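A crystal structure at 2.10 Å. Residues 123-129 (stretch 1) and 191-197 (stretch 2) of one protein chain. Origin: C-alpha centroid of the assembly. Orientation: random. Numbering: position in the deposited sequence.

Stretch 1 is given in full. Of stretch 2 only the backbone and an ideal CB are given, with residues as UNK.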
# COMPACT_ATOMS: atom_id res chain seq x y z
N SER A 123 -12.69 -11.51 -0.91
CA SER A 123 -13.29 -12.33 -1.97
C SER A 123 -13.90 -13.62 -1.39
O SER A 123 -15.00 -14.01 -1.79
CB SER A 123 -12.22 -12.68 -3.00
OG SER A 123 -12.83 -13.40 -4.07
N PHE A 124 -13.20 -14.28 -0.43
CA PHE A 124 -13.70 -15.50 0.23
C PHE A 124 -14.93 -15.18 1.07
O PHE A 124 -15.82 -16.01 1.20
CB PHE A 124 -12.61 -16.14 1.10
CG PHE A 124 -12.95 -17.49 1.70
CD1 PHE A 124 -13.11 -18.61 0.89
CD2 PHE A 124 -13.00 -17.66 3.07
CE1 PHE A 124 -13.39 -19.86 1.44
CE2 PHE A 124 -13.30 -18.91 3.63
CZ PHE A 124 -13.46 -20.01 2.81
N MET A 125 -14.96 -13.98 1.67
CA MET A 125 -16.12 -13.55 2.47
C MET A 125 -17.36 -13.44 1.55
O MET A 125 -18.44 -13.89 1.93
CB MET A 125 -15.82 -12.20 3.16
CG MET A 125 -16.98 -11.71 4.03
SD MET A 125 -18.19 -10.74 3.07
CE MET A 125 -17.25 -9.17 2.85
N VAL A 126 -17.23 -12.75 0.39
CA VAL A 126 -18.35 -12.56 -0.55
C VAL A 126 -18.90 -13.95 -1.02
O VAL A 126 -20.12 -14.11 -1.11
CB VAL A 126 -17.97 -11.63 -1.74
CG1 VAL A 126 -19.14 -11.45 -2.72
CG2 VAL A 126 -17.48 -10.28 -1.25
N ASP A 127 -18.01 -14.94 -1.23
CA ASP A 127 -18.35 -16.33 -1.62
C ASP A 127 -19.32 -16.99 -0.64
O ASP A 127 -20.02 -17.91 -1.03
CB ASP A 127 -17.08 -17.22 -1.67
CG ASP A 127 -16.12 -16.96 -2.81
OD1 ASP A 127 -16.48 -16.18 -3.73
OD2 ASP A 127 -15.00 -17.54 -2.79
N GLN A 128 -19.34 -16.56 0.63
CA GLN A 128 -20.20 -17.17 1.65
C GLN A 128 -21.68 -16.85 1.48
O GLN A 128 -22.51 -17.54 2.08
CB GLN A 128 -19.72 -16.80 3.07
CG GLN A 128 -18.23 -17.12 3.32
CD GLN A 128 -17.85 -18.51 2.87
OE1 GLN A 128 -18.47 -19.50 3.27
NE2 GLN A 128 -16.86 -18.61 1.98
N PHE A 129 -22.01 -15.84 0.65
CA PHE A 129 -23.38 -15.42 0.34
C PHE A 129 -23.84 -16.06 -0.97
O PHE A 129 -23.10 -16.03 -1.96
CB PHE A 129 -23.44 -13.88 0.20
CG PHE A 129 -23.16 -13.14 1.48
CD1 PHE A 129 -21.86 -12.79 1.83
CD2 PHE A 129 -24.20 -12.79 2.34
CE1 PHE A 129 -21.60 -12.11 3.02
CE2 PHE A 129 -23.94 -12.11 3.54
CZ PHE A 129 -22.64 -11.77 3.87
N UNK A 191 -15.46 -26.35 8.25
CA UNK A 191 -16.52 -27.26 7.83
C UNK A 191 -17.79 -26.55 7.36
O UNK A 191 -18.64 -27.19 6.74
CB UNK A 191 -16.87 -28.20 8.98
N UNK A 192 -17.90 -25.24 7.61
CA UNK A 192 -19.06 -24.42 7.28
C UNK A 192 -18.87 -23.57 6.01
O UNK A 192 -19.85 -23.10 5.45
CB UNK A 192 -19.38 -23.50 8.46
N UNK A 193 -17.61 -23.36 5.57
CA UNK A 193 -17.39 -22.50 4.40
C UNK A 193 -17.87 -23.03 3.06
O UNK A 193 -17.85 -24.23 2.81
CB UNK A 193 -15.89 -22.21 4.28
N UNK A 194 -18.26 -22.07 2.20
CA UNK A 194 -18.57 -22.25 0.79
C UNK A 194 -17.19 -22.23 0.10
O UNK A 194 -16.44 -21.26 0.30
CB UNK A 194 -19.52 -21.18 0.26
N UNK A 195 -16.83 -23.28 -0.68
CA UNK A 195 -15.53 -23.31 -1.38
C UNK A 195 -15.85 -23.40 -2.86
O UNK A 195 -16.16 -24.48 -3.38
CB UNK A 195 -14.65 -24.48 -0.93
N UNK A 196 -15.86 -22.23 -3.52
CA UNK A 196 -16.30 -22.11 -4.93
C UNK A 196 -15.28 -22.71 -5.91
O UNK A 196 -14.12 -22.86 -5.54
CB UNK A 196 -16.54 -20.64 -5.28
N UNK A 197 -15.67 -23.07 -7.17
CA UNK A 197 -14.65 -23.59 -8.11
C UNK A 197 -13.56 -22.55 -8.40
O UNK A 197 -13.72 -21.36 -8.13
CB UNK A 197 -15.31 -24.02 -9.42

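Position 191 has nothing of stretch 1 within 5.5 Å of its ideal CB, so the contact sets no rule there and almost any residue would do. It is K191, on the surface, its chain straight through chi2 and chi3 and bent at chi4 (-65°, m).

Position 192 points sideways, with nothing of stretch 1 within 5.5 Å of its ideal CB; many residues would suit it, and R192 leads its chain away.

At 193 the backbone is extended (phi/psi -68/149) and CA-to-CB points toward stretch 1, with the ideal CB 3.6 Å from F124 CZ and 3.9 Å from Q128 OE1. An aromatic ring tip beside the CB favours an apolar or aromatic side chain; leucine, methionine, phenylalanine or tyrosine would be reasonable. The residue is Y193. At chi1 -57° (m) its ring offers a face to the edge of F124, with planes at 75° and centroids 5.0 Å apart; the closest approach is F124 CZ to Y193 CG, 3.5 Å.

Position 194 is held first by its backbone, which any residue but proline could supply. The Q128 amide reads it at both ends: the amide N of 194 donates to Q128 OE1 at 2.8 Å, nearly straight at 178°, and Q128 NE2 donates to the carbonyl O of 194 at 3.2 Å. The same NE2 also donates to F124 O at 2.9 Å, a bond that ties the side-chain amide back to the helix backbone at F124. With CA-to-CB toward stretch 1 and the ideal CB 3.5 Å from D127 O, a compact side chain such as alanine, valine, threonine or isoleucine fits. V194, chi1 173° (t), packs its CG1 3.3 Å from D127 O.

At 195 CA-to-CB points away, and the ideal CB comes no nearer than 5.3 Å, to F124 CE1. Stretch 1 makes little demand, and a long polar chain is as good as most. R195 stands there, with NH2 hydrogen-bonded to a residue just outside one of the stretches.

Position 196 turns toward stretch 1 again, its ideal CB 4.3 Å from D127 OD2. A carboxylate so near would welcome a donor such as serine, threonine or lysine, yet a small apolar residue also fits. V196 is the choice, with CG2 3.3 Å from D127 OD2. The polar link runs through the backbone instead: one water donates to D127 OD2 (2.7 Å) and to V194 O (3.0 Å) and accepts from V196 N (3.0 Å).

Position 197 is out of reach of stretch 1. Its phi of -62° allows proline among many others, and P197 occupies it.

Stretch 2, residues 191-197: KRYVRVP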
# COMPACT_ATOMS: atom_id res chain seq x y z
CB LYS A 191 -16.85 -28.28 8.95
CG LYS A 191 -15.66 -29.14 9.38
CD LYS A 191 -16.05 -30.15 10.46
CE LYS A 191 -14.86 -30.72 11.18
NZ LYS A 191 -13.99 -31.53 10.29
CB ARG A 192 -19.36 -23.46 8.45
CG ARG A 192 -19.71 -24.13 9.78
CD ARG A 192 -20.05 -23.06 10.81
NE ARG A 192 -20.02 -23.56 12.19
CZ ARG A 192 -20.83 -23.14 13.15
NH1 ARG A 192 -21.76 -22.22 12.91
NH2 ARG A 192 -20.73 -23.65 14.38
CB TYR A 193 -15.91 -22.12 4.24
CG TYR A 193 -15.30 -21.43 5.44
CD1 TYR A 193 -15.97 -20.39 6.09
CD2 TYR A 193 -14.04 -21.79 5.91
CE1 TYR A 193 -15.41 -19.76 7.20
CE2 TYR A 193 -13.45 -21.13 6.98
CZ TYR A 193 -14.15 -20.13 7.63
OH TYR A 193 -13.58 -19.52 8.72
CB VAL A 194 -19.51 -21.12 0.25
CG1 VAL A 194 -19.68 -21.23 -1.27
CG2 VAL A 194 -20.87 -21.18 0.95
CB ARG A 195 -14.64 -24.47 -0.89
CG ARG A 195 -14.27 -24.36 0.58
CD ARG A 195 -13.37 -25.47 1.06
NE ARG A 195 -13.49 -25.65 2.51
CZ ARG A 195 -12.66 -26.36 3.26
NH1 ARG A 195 -11.61 -26.96 2.71
NH2 ARG A 195 -12.86 -26.47 4.56
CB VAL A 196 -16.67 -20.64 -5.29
CG1 VAL A 196 -17.80 -20.12 -4.41
CG2 VAL A 196 -15.45 -19.71 -5.24
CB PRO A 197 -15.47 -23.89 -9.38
CG PRO A 197 -16.91 -23.96 -8.93
CD PRO A 197 -17.00 -22.97 -7.81
O HOH W 1 -14.78 -20.02 -1.81
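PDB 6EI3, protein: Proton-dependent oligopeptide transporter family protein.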